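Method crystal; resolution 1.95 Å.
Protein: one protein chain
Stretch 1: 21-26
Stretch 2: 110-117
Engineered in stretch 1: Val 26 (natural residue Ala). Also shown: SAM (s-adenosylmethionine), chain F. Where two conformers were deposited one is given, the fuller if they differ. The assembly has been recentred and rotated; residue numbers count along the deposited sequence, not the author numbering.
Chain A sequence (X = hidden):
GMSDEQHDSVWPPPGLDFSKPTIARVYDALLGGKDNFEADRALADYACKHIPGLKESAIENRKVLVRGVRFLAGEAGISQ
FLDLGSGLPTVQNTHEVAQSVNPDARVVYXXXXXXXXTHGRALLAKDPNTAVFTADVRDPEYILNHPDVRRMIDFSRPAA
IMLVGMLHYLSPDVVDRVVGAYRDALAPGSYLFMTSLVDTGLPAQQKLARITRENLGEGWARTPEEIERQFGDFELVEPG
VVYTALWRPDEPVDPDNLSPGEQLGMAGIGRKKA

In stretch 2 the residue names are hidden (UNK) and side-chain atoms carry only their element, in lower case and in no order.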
# COMPACT_ATOMS: atom_id res chain seq x y z
N PRO A 21 6.80 15.21 10.53
CA PRO A 21 6.00 14.58 9.47
C PRO A 21 5.71 13.13 9.75
O PRO A 21 6.46 12.49 10.48
CB PRO A 21 6.89 14.71 8.23
CG PRO A 21 8.28 14.74 8.76
CD PRO A 21 8.18 15.49 10.10
N THR A 22 4.65 12.59 9.15
CA THR A 22 4.44 11.13 9.14
C THR A 22 4.33 10.64 7.70
O THR A 22 3.98 11.41 6.79
CB THR A 22 3.18 10.71 9.88
OG1 THR A 22 2.05 10.89 9.03
CG2 THR A 22 2.96 11.53 11.19
N ILE A 23 4.54 9.35 7.50
CA ILE A 23 4.45 8.73 6.17
C ILE A 23 3.09 8.91 5.56
O ILE A 23 2.97 9.37 4.42
CB ILE A 23 4.83 7.21 6.17
CG1 ILE A 23 6.32 7.03 6.58
CG2 ILE A 23 4.62 6.66 4.76
CD1 ILE A 23 6.74 5.56 7.11
N ALA A 24 2.05 8.60 6.31
CA ALA A 24 0.69 8.73 5.78
C ALA A 24 0.38 10.14 5.32
O ALA A 24 -0.20 10.33 4.25
CB ALA A 24 -0.36 8.25 6.81
N ARG A 25 0.73 11.13 6.15
CA ARG A 25 0.43 12.52 5.88
C ARG A 25 1.21 13.12 4.75
O ARG A 25 0.67 13.91 3.97
CB ARG A 25 0.60 13.35 7.15
CG ARG A 25 -0.36 12.96 8.23
CD ARG A 25 0.08 13.49 9.58
NE ARG A 25 -0.39 12.64 10.68
CZ ARG A 25 -0.12 12.85 11.96
NH1 ARG A 25 0.64 13.89 12.32
NH2 ARG A 25 -0.61 12.03 12.88
N VAL A 26 2.48 12.77 4.63
CA VAL A 26 3.24 13.20 3.50
C VAL A 26 2.72 12.66 2.14
O VAL A 26 2.58 13.40 1.14
CB VAL A 26 4.70 12.85 3.70
CG1 VAL A 26 5.46 13.22 2.45
CG2 VAL A 26 5.26 13.65 4.95
N UNK A 110 -5.29 -1.33 8.05
CA UNK A 110 -4.37 -1.23 9.18
C UNK A 110 -3.36 -0.14 8.85
O UNK A 110 -2.81 -0.13 7.76
c UNK A 110 -2.68 -2.49 10.62
c UNK A 110 -4.68 -3.71 9.59
c UNK A 110 -3.63 -2.57 9.41
N UNK A 111 -3.18 0.80 9.78
CA UNK A 111 -2.16 1.82 9.63
C UNK A 111 -1.61 2.20 10.99
O UNK A 111 -2.28 2.10 11.98
c UNK A 111 -2.65 3.05 8.87
o UNK A 111 -1.34 3.67 6.94
o UNK A 111 -0.76 4.56 8.81
c UNK A 111 -1.50 3.81 8.16
N UNK A 112 -0.36 2.61 11.01
CA UNK A 112 0.32 3.03 12.24
C UNK A 112 -0.03 4.48 12.64
O UNK A 112 -0.00 4.83 13.80
c UNK A 112 2.43 3.74 10.98
c UNK A 112 2.58 3.09 13.43
c UNK A 112 2.12 2.19 14.55
c UNK A 112 1.86 2.84 12.10
N UNK A 113 -0.35 5.32 11.66
CA UNK A 113 -0.74 6.71 11.92
C UNK A 113 -2.13 6.72 12.52
O UNK A 113 -3.05 6.37 11.84
o UNK A 113 -1.34 9.44 11.88
c UNK A 113 -0.72 7.53 10.59
c UNK A 113 -0.77 9.03 10.82
o UNK A 113 -0.28 9.81 9.94
N UNK A 114 -2.29 7.20 13.76
CA UNK A 114 -3.60 7.32 14.36
C UNK A 114 -4.58 8.20 13.60
O UNK A 114 -5.78 8.07 13.80
c UNK A 114 -1.21 7.61 14.67
c UNK A 114 -3.31 7.94 15.72
c UNK A 114 -1.91 8.31 15.74
N UNK A 115 -4.11 9.13 12.77
CA UNK A 115 -5.01 9.91 11.96
C UNK A 115 -5.86 9.06 11.00
O UNK A 115 -6.98 9.45 10.68
c UNK A 115 -3.52 14.29 11.15
c UNK A 115 -5.29 12.09 10.68
c UNK A 115 -4.29 11.02 11.16
se UNK A 115 -4.37 13.41 9.64
N UNK A 116 -5.34 7.92 10.56
CA UNK A 116 -6.06 7.00 9.65
C UNK A 116 -7.29 6.45 10.38
O UNK A 116 -8.44 6.53 9.89
c UNK A 116 -3.97 6.44 8.31
c UNK A 116 -5.11 5.86 9.13
c UNK A 116 -5.86 4.81 8.29
N UNK A 117 -7.07 5.97 11.59
CA UNK A 117 -8.20 5.53 12.43
C UNK A 117 -9.16 6.67 12.73
O UNK A 117 -10.38 6.50 12.68
c UNK A 117 -9.91 3.55 14.07
c UNK A 117 -7.73 4.90 13.73
c UNK A 117 -8.79 4.41 14.73
c UNK A 117 -8.12 3.67 15.91
N SAM F . -1.03 1.76 0.95
CA SAM F . -1.34 3.19 0.54
C SAM F . -1.08 3.34 -0.94
O SAM F . -1.69 4.19 -1.59
OXT SAM F . -0.23 2.64 -1.50
CB SAM F . -0.53 4.29 1.24
CG SAM F . 0.98 4.29 0.99
SD SAM F . 1.96 5.46 1.99
CE SAM F . 0.55 6.17 2.88
C5' SAM F . 2.48 4.27 3.24
C4' SAM F . 1.59 3.93 4.43
O4' SAM F . 2.13 2.81 5.13
C3' SAM F . 1.48 5.05 5.48
O3' SAM F . 0.13 5.34 5.78
C2' SAM F . 2.24 4.57 6.71
O2' SAM F . 1.80 5.14 7.95
C1' SAM F . 2.06 3.07 6.54
N9 SAM F . 3.11 2.35 7.26
C8 SAM F . 4.49 2.36 7.04
N7 SAM F . 5.07 1.52 7.95
C5 SAM F . 4.07 0.98 8.71
C6 SAM F . 4.11 0.04 9.76
N6 SAM F . 5.30 -0.44 10.19
N1 SAM F . 2.90 -0.32 10.33
C2 SAM F . 1.67 0.20 9.88
N3 SAM F . 1.64 1.14 8.85
C4 SAM F . 2.84 1.49 8.28

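Position 110 carries three side-chain carbons, one bearing the other two, and lies out of reach of stretch 1. This beta-branched pattern is Val 110, a shape well suited to a buried strand.

Position 111 has two carbons, the second carrying two oxygens, one of which lies near Ala 24 CB. It is Asp 111. Its carboxylate grips the ribose of the bound S-adenosylmethionine, Asp 111 OD1 accepting from SAM O2' (2.8 Å) and Asp 111 OD2 from SAM O3' (2.5 Å). Two acceptors on one carbon match the spacing of a ribose diol. With stretch 1 it makes a looser contact, Ala 24 CB to Asp 111 OD1, 4.2 Å.

At position 112 there are four carbons, forked at the first, with one arm two carbons long, and none approaches stretch 1 closely. This is Ile 112. Ile 112 N lies 3.3 Å from SAM N3, while the residue is exposed, so the geometry shows no special need for isoleucine.

Position 113 again shows two carbons, the second bearing two oxygens, but here both oxygens engage Thr 22 and Arg 25. The residue is Asp 113. Thr 22 OG1 donates to Asp 113 OD2 at 2.7 Å, and Arg 25 NH2 donates to Asp 113 OD1 at 2.9 Å with an angle of 150°, forming a salt bridge. A weak bond from Arg 25 NE to Asp 113 OD2, also 2.9 Å, makes the pairing two-pronged. Asp 113 OD1 also accepts from the backbone N of position 115 at 2.9 Å, capping its own helix, while Asp 113 N donates to Asp 111 OD1 at 3.0 Å.

Three carbons at position 114 close a ring onto the backbone nitrogen, without close contact to stretch 1, which identifies Pro 114. With no amide hydrogen to satisfy, proline fits well just after an N-cap.

An unbranched chain of two carbons, selenium and a terminal carbon, its end over one face of the Arg 25 guanidinium, marks position 115 as selenomethionine, Met 115. Met 115 CE lies 3.6 Å from Arg 25 NE, leaving the edge free for the carboxylate.

Position 116 has one carbon carrying two others, one meeting Ala 24 CB: Val 116. Val 116 CG2 to Ala 24 CB is 4.3 Å, a modest contact in which a short branched side chain offers apolar surface to a small one.

Position 117 holds four carbons forked at the second and lies out of reach of stretch 1. It is Leu 117, a residue favourable in helices.

The contact thus centres on Asp 113, which caps one helix while binding residues at the start of another. Thr 22 OG1 is likewise doubly used, accepting from Arg 25 N at 3.2 Å as an N-cap. Small Ala 24 sits close, Ala 24 CB being 3.5 Å from Asp 113 OD2 and 3.1 Å from SAM O3'.

Stretch 2 110-117: VDIDPMVL
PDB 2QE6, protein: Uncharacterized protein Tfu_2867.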